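PDB 4GWI: platelet aggregation factor Sm-hPAF from Streptococcus mitis, which binds fucose-containing Lewis glycans through this F-type lectin domain, part of a toxin thought to form pores in cholesterol-containing host membranes. Local coordinates for residues A[86-100]-A[117-131]. The protein carries 2 engineered substitutions. Numbering follows the deposited sequence.
Sequences NFDVVLLNEAKQEVA and FTAKDARYVKVELKT. Unlike the reference sequence in segment 117-131: D121 (reference Ala).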
loop_
_atom_site.group_PDB
_atom_site.type_symbol
_atom_site.label_atom_id
_atom_site.label_comp_id
_atom_site.label_asym_id
_atom_site.label_seq_id
_atom_site.Cartn_x
_atom_site.Cartn_y
_atom_site.Cartn_z
ATOM N N ASN A 86 1.255 1.944 12.878
ATOM C CA ASN A 86 2.251 0.962 13.230
ATOM C C ASN A 86 2.412 -0.099 12.147
ATOM O O ASN A 86 2.058 -1.261 12.306
ATOM C CB ASN A 86 1.866 0.318 14.567
ATOM C CG ASN A 86 2.995 -0.547 15.151
ATOM O OD1 ASN A 86 4.117 -0.552 14.720
ATOM N ND2 ASN A 86 2.629 -1.376 16.127
ATOM N N PHE A 87 2.958 0.370 11.043
ATOM C CA PHE A 87 3.058 -0.487 9.881
ATOM C C PHE A 87 4.361 -0.264 9.153
ATOM O O PHE A 87 5.020 0.780 9.297
ATOM C CB PHE A 87 1.877 -0.248 8.875
ATOM C CG PHE A 87 1.820 1.141 8.296
ATOM C CD1 PHE A 87 1.206 2.189 8.961
ATOM C CD2 PHE A 87 2.453 1.416 7.063
ATOM C CE1 PHE A 87 1.168 3.483 8.459
ATOM C CE2 PHE A 87 2.409 2.677 6.574
ATOM C CZ PHE A 87 1.748 3.702 7.179
ATOM N N ASP A 88 4.716 -1.237 8.327
ATOM C CA ASP A 88 5.907 -1.102 7.462
ATOM C C ASP A 88 5.475 -1.037 6.003
ATOM O O ASP A 88 4.431 -1.610 5.592
ATOM C CB ASP A 88 6.826 -2.338 7.539
ATOM C CG ASP A 88 7.577 -2.501 8.904
ATOM O OD1 ASP A 88 7.963 -3.670 9.205
ATOM O OD2 ASP A 88 7.698 -1.550 9.628
ATOM N N VAL A 89 6.244 -0.334 5.209
ATOM C CA VAL A 89 6.171 -0.409 3.691
ATOM C C VAL A 89 7.439 -1.115 3.274
ATOM O O VAL A 89 8.572 -0.679 3.645
ATOM C CB VAL A 89 6.054 0.985 3.087
ATOM C CG1 VAL A 89 5.951 0.929 1.540
ATOM C CG2 VAL A 89 4.798 1.701 3.654
ATOM N N VAL A 90 7.292 -2.158 2.491
ATOM C CA VAL A 90 8.392 -3.083 2.192
ATOM C C VAL A 90 8.495 -3.208 0.697
ATOM O O VAL A 90 7.493 -3.282 -0.070
ATOM C CB VAL A 90 8.078 -4.488 2.748
ATOM C CG1 VAL A 90 9.333 -5.356 2.690
ATOM C CG2 VAL A 90 7.639 -4.384 4.212
ATOM N N LEU A 91 9.745 -3.207 0.209
ATOM C CA LEU A 91 10.002 -3.524 -1.184
ATOM C C LEU A 91 10.675 -4.896 -1.262
ATOM O O LEU A 91 11.583 -5.138 -0.467
ATOM C CB LEU A 91 10.917 -2.497 -1.831
ATOM C CG LEU A 91 10.454 -0.999 -1.856
ATOM C CD1 LEU A 91 11.448 -0.151 -2.623
ATOM C CD2 LEU A 91 9.037 -0.990 -2.479
ATOM N N LEU A 92 10.242 -5.739 -2.161
ATOM C CA LEU A 92 10.820 -7.098 -2.302
ATOM C C LEU A 92 11.342 -7.243 -3.719
ATOM O O LEU A 92 10.784 -6.743 -4.697
ATOM C CB LEU A 92 9.781 -8.212 -2.106
ATOM C CG LEU A 92 8.917 -8.095 -0.888
ATOM C CD1 LEU A 92 8.049 -9.380 -0.977
ATOM C CD2 LEU A 92 9.744 -8.148 0.351
ATOM N N ASN A 93 12.456 -7.991 -3.842
ATOM C CA ASN A 93 12.940 -8.337 -5.175
ATOM C C ASN A 93 12.131 -9.489 -5.829
ATOM O O ASN A 93 11.112 -9.986 -5.283
ATOM C CB ASN A 93 14.496 -8.644 -5.106
ATOM C CG ASN A 93 14.812 -9.973 -4.418
ATOM O OD1 ASN A 93 16.067 -10.206 -4.092
ATOM N ND2 ASN A 93 13.886 -10.774 -4.046
ATOM N N GLU A 94 12.548 -9.946 -7.009
ATOM C CA GLU A 94 11.812 -10.962 -7.731
ATOM C C GLU A 94 11.722 -12.274 -7.039
ATOM O O GLU A 94 10.805 -13.071 -7.216
ATOM C CB GLU A 94 12.432 -11.105 -9.155
ATOM C CG GLU A 94 11.640 -12.098 -10.026
ATOM C CD GLU A 94 12.245 -13.496 -10.137
ATOM O OE1 GLU A 94 13.043 -13.941 -9.244
ATOM O OE2 GLU A 94 11.887 -14.166 -11.148
ATOM N N ALA A 95 12.714 -12.548 -6.180
ATOM C CA ALA A 95 12.786 -13.735 -5.362
ATOM C C ALA A 95 12.089 -13.576 -4.032
ATOM O O ALA A 95 12.101 -14.409 -3.095
ATOM C CB ALA A 95 14.301 -14.032 -5.083
ATOM N N LYS A 96 11.359 -12.421 -3.899
ATOM C CA LYS A 96 10.559 -12.113 -2.672
ATOM C C LYS A 96 11.376 -11.882 -1.398
ATOM O O LYS A 96 10.898 -11.995 -0.269
ATOM C CB LYS A 96 9.417 -13.114 -2.481
ATOM C CG LYS A 96 8.441 -12.995 -3.647
ATOM C CD LYS A 96 7.070 -13.594 -3.258
ATOM C CE LYS A 96 6.337 -14.057 -4.505
ATOM N NZ LYS A 96 4.948 -14.417 -4.077
ATOM N N GLN A 97 12.664 -11.494 -1.598
ATOM C CA GLN A 97 13.469 -11.058 -0.477
ATOM C C GLN A 97 13.320 -9.574 -0.293
ATOM O O GLN A 97 13.291 -8.811 -1.277
ATOM C CB GLN A 97 14.983 -11.282 -0.848
ATOM C CG GLN A 97 15.260 -12.768 -1.108
ATOM C CD GLN A 97 16.743 -12.943 -1.514
ATOM O OE1 GLN A 97 17.154 -12.395 -2.525
ATOM N NE2 GLN A 97 17.530 -13.739 -0.692
ATOM N N GLU A 98 13.418 -9.138 0.969
ATOM C CA GLU A 98 13.351 -7.696 1.270
ATOM C C GLU A 98 14.544 -6.926 0.762
ATOM O O GLU A 98 15.743 -7.314 1.009
ATOM C CB GLU A 98 13.254 -7.572 2.776
ATOM C CG GLU A 98 13.294 -6.193 3.290
ATOM C CD GLU A 98 13.344 -6.173 4.881
ATOM O OE1 GLU A 98 12.722 -7.005 5.512
ATOM O OE2 GLU A 98 14.028 -5.296 5.403
ATOM N N VAL A 99 14.301 -5.855 0.011
ATOM C CA VAL A 99 15.371 -4.941 -0.353
ATOM C C VAL A 99 15.248 -3.571 0.303
ATOM O O VAL A 99 16.249 -2.796 0.305
ATOM C CB VAL A 99 15.537 -4.795 -1.877
ATOM C CG1 VAL A 99 15.765 -6.140 -2.593
ATOM C CG2 VAL A 99 14.322 -4.181 -2.552
ATOM N N ALA A 100 14.052 -3.264 0.871
ATOM C CA ALA A 100 13.980 -2.019 1.649
ATOM C C ALA A 100 12.783 -2.099 2.546
ATOM O O ALA A 100 11.869 -2.834 2.222
ATOM C CB ALA A 100 13.865 -0.788 0.689
ATOM N N PHE A 117 11.920 6.065 -1.619
ATOM C CA PHE A 117 12.991 5.051 -1.568
ATOM C C PHE A 117 14.160 5.476 -2.380
ATOM O O PHE A 117 14.015 6.209 -3.345
ATOM C CB PHE A 117 12.435 3.761 -2.103
ATOM C CG PHE A 117 11.509 3.056 -1.113
ATOM C CD1 PHE A 117 11.952 2.337 -0.054
ATOM C CD2 PHE A 117 10.094 3.188 -1.258
ATOM C CE1 PHE A 117 11.127 1.664 0.865
ATOM C CE2 PHE A 117 9.275 2.510 -0.361
ATOM C CZ PHE A 117 9.735 1.785 0.720
ATOM N N THR A 118 15.375 5.021 -1.933
ATOM C CA THR A 118 16.609 5.528 -2.607
ATOM C C THR A 118 16.978 4.621 -3.755
ATOM O O THR A 118 17.763 3.648 -3.606
ATOM C CB THR A 118 17.738 5.600 -1.607
ATOM O OG1 THR A 118 17.310 6.342 -0.431
ATOM C CG2 THR A 118 18.914 6.346 -2.215
ATOM N N ALA A 119 16.226 4.774 -4.842
ATOM C CA ALA A 119 16.440 4.090 -6.157
ATOM C C ALA A 119 16.553 2.591 -5.999
ATOM O O ALA A 119 17.612 1.979 -6.308
ATOM C CB ALA A 119 17.694 4.665 -6.832
ATOM N N LYS A 120 15.494 1.964 -5.462
ATOM C CA LYS A 120 15.554 0.584 -5.134
ATOM C C LYS A 120 14.983 -0.312 -6.195
ATOM O O LYS A 120 13.809 -0.123 -6.613
ATOM C CB LYS A 120 14.762 0.341 -3.822
ATOM C CG LYS A 120 15.334 1.008 -2.551
ATOM C CD LYS A 120 16.702 0.318 -2.187
ATOM C CE LYS A 120 17.337 1.218 -1.106
ATOM N NZ LYS A 120 18.733 0.643 -0.880
ATOM N N ASP A 121 15.687 -1.368 -6.595
ATOM C CA ASP A 121 15.181 -2.271 -7.612
ATOM C C ASP A 121 14.313 -3.352 -7.036
ATOM O O ASP A 121 14.830 -4.193 -6.262
ATOM C CB ASP A 121 16.333 -2.852 -8.431
ATOM C CG ASP A 121 17.106 -1.749 -9.148
ATOM O OD1 ASP A 121 16.551 -1.118 -10.118
ATOM O OD2 ASP A 121 18.280 -1.420 -8.712
ATOM N N ALA A 122 12.988 -3.308 -7.280
ATOM C CA ALA A 122 12.083 -4.195 -6.610
ATOM C C ALA A 122 10.979 -4.604 -7.540
ATOM O O ALA A 122 10.648 -3.816 -8.450
ATOM C CB ALA A 122 11.464 -3.441 -5.446
ATOM N N ARG A 123 10.421 -5.771 -7.265
ATOM C CA ARG A 123 9.271 -6.220 -8.059
ATOM C C ARG A 123 7.987 -6.109 -7.253
ATOM O O ARG A 123 6.877 -5.928 -7.881
ATOM C CB ARG A 123 9.487 -7.663 -8.528
ATOM C CG ARG A 123 8.255 -8.153 -9.354
ATOM C CD ARG A 123 8.530 -9.370 -10.150
ATOM N NE ARG A 123 7.204 -9.972 -10.538
ATOM C CZ ARG A 123 7.080 -11.014 -11.336
ATOM N NH1 ARG A 123 8.195 -11.538 -11.954
ATOM N NH2 ARG A 123 5.849 -11.509 -11.499
ATOM N N TYR A 124 8.016 -6.242 -5.944
ATOM C CA TYR A 124 6.783 -6.225 -5.113
ATOM C C TYR A 124 6.816 -5.081 -4.165
ATOM O O TYR A 124 7.888 -4.720 -3.583
ATOM C CB TYR A 124 6.653 -7.538 -4.319
ATOM C CG TYR A 124 6.576 -8.798 -5.166
ATOM C CD1 TYR A 124 7.782 -9.458 -5.597
ATOM C CD2 TYR A 124 5.359 -9.271 -5.670
ATOM C CE1 TYR A 124 7.750 -10.595 -6.382
ATOM C CE2 TYR A 124 5.305 -10.464 -6.417
ATOM C CZ TYR A 124 6.485 -11.127 -6.754
ATOM O OH TYR A 124 6.429 -12.208 -7.614
ATOM N N VAL A 125 5.620 -4.481 -3.865
ATOM C CA VAL A 125 5.484 -3.437 -2.859
ATOM C C VAL A 125 4.483 -3.971 -1.839
ATOM O O VAL A 125 3.350 -4.407 -2.289
ATOM C CB VAL A 125 4.980 -2.119 -3.482
ATOM C CG1 VAL A 125 4.767 -1.080 -2.343
ATOM C CG2 VAL A 125 5.979 -1.627 -4.529
ATOM N N LYS A 126 4.826 -3.980 -0.567
ATOM C CA LYS A 126 3.919 -4.592 0.416
ATOM C C LYS A 126 3.689 -3.579 1.539
ATOM O O LYS A 126 4.603 -2.841 1.910
ATOM C CB LYS A 126 4.623 -5.871 0.892
ATOM C CG LYS A 126 3.848 -6.709 1.791
ATOM C CD LYS A 126 4.650 -8.074 1.872
ATOM C CE LYS A 126 3.718 -8.908 2.725
ATOM N NZ LYS A 126 4.624 -9.869 3.385
ATOM N N VAL A 127 2.465 -3.578 2.096
ATOM C CA VAL A 127 2.143 -2.775 3.295
ATOM C C VAL A 127 1.836 -3.856 4.325
ATOM O O VAL A 127 0.978 -4.696 4.115
ATOM C CB VAL A 127 0.937 -1.821 3.075
ATOM C CG1 VAL A 127 0.575 -1.094 4.400
ATOM C CG2 VAL A 127 1.262 -0.873 1.910
ATOM N N GLU A 128 2.491 -3.747 5.490
ATOM C CA GLU A 128 2.320 -4.822 6.557
ATOM C C GLU A 128 1.967 -4.107 7.851
ATOM O O GLU A 128 2.766 -3.319 8.371
ATOM C CB GLU A 128 3.668 -5.517 6.816
ATOM C CG GLU A 128 4.117 -6.343 5.662
ATOM C CD GLU A 128 5.455 -7.103 5.904
ATOM O OE1 GLU A 128 6.161 -6.786 6.878
ATOM O OE2 GLU A 128 5.770 -7.984 5.057
ATOM N N LEU A 129 0.793 -4.440 8.402
ATOM C CA LEU A 129 0.472 -3.941 9.757
ATOM C C LEU A 129 1.237 -4.760 10.788
ATOM O O LEU A 129 1.461 -5.917 10.561
ATOM C CB LEU A 129 -1.012 -4.014 10.082
ATOM C CG LEU A 129 -1.932 -3.134 9.249
ATOM C CD1 LEU A 129 -3.379 -3.226 9.771
ATOM C CD2 LEU A 129 -1.438 -1.692 9.134
ATOM N N LYS A 130 1.620 -4.070 11.892
ATOM C CA LYS A 130 2.366 -4.799 12.948
ATOM C C LYS A 130 1.496 -4.982 14.184
ATOM O O LYS A 130 1.985 -5.460 15.226
ATOM C CB LYS A 130 3.651 -4.055 13.289
ATOM C CG LYS A 130 4.600 -4.262 12.070
ATOM C CD LYS A 130 5.737 -3.253 12.114
ATOM C CE LYS A 130 6.409 -3.169 13.473
ATOM N NZ LYS A 130 7.428 -4.248 13.659
ATOM N N THR A 131 0.224 -4.656 14.098
ATOM C CA THR A 131 -0.703 -4.669 15.233
ATOM C C THR A 131 -1.597 -5.937 15.232
ATOM O O THR A 131 -1.767 -6.674 14.233
ATOM C CB THR A 131 -1.591 -3.447 15.156
ATOM O OG1 THR A 131 -2.220 -3.509 13.805
ATOM C CG2 THR A 131 -0.785 -2.142 15.399
HETATM O O HOH W 1 6.055 -6.128 9.468
HETATM O O HOH W 2 8.649 -12.949 -8.871
HETATM O O HOH W 3 18.720 -2.378 -0.750
#
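With CG anti to its carbonyl carbon (chi1 -59°) and CD1 anti to CA (chi2 -176°), L91 sets CD1 over one face of the F117 ring; F117, whose CG is also anti to its carbonyl carbon, comes to meet it from the opposite direction. In this CH-pi contact CD1 of L91 lies 3.6 Å from the F117 ring centroid and 15° off the ring normal, shifted toward CG. The other branch of L91, CD2, packs on V125 CG2 at 3.7 Å, while A122, K120 and A100 close in around the same cluster, and V89 CG1 touches the ring at its edge.

Beneath this packing the backbones of 87-92 and 124-129 pair antiparallel. D88 with E128, V90 with K126 and L92 with Y124 are the hydrogen-bonded pairs. At L92 the ladder ends in a classic beta bulge, R123 and Y124 both facing L92: its O takes two donors, R123 N at 2.8 Å and Y124 N at 3.1 Å.

On the D88, V90 and L92 face, Y124 stands beside the 93-96 turn. N93 O lies in the plane of its ring, 3.4 Å from Y124 CD1, K96 CD lies over the rim of one ring face, and R123 CG backs the other. A water ties Y124 OH to E94 O. Further along, D88 OD1 and E128 OE1 stand 4.3 Å apart; a water donates to both, and R101 makes salt bridges to both, which probably offsets their repulsion. E128 OE2 also holds K126 NZ at 2.8 Å.

In the F-type lectin fold, 124-129 is the middle strand of the five-stranded sheet, with 56-61 on its other side, and 87-92 is followed by 98-104. F87 and V127 pack on L72 of strand 64-74 in the second sheet; F117 ends strand 112-117 of that sheet, so its contact with L91 bridges the two sheets, whereas R123 reaches D60 on 56-61 in a salt bridge.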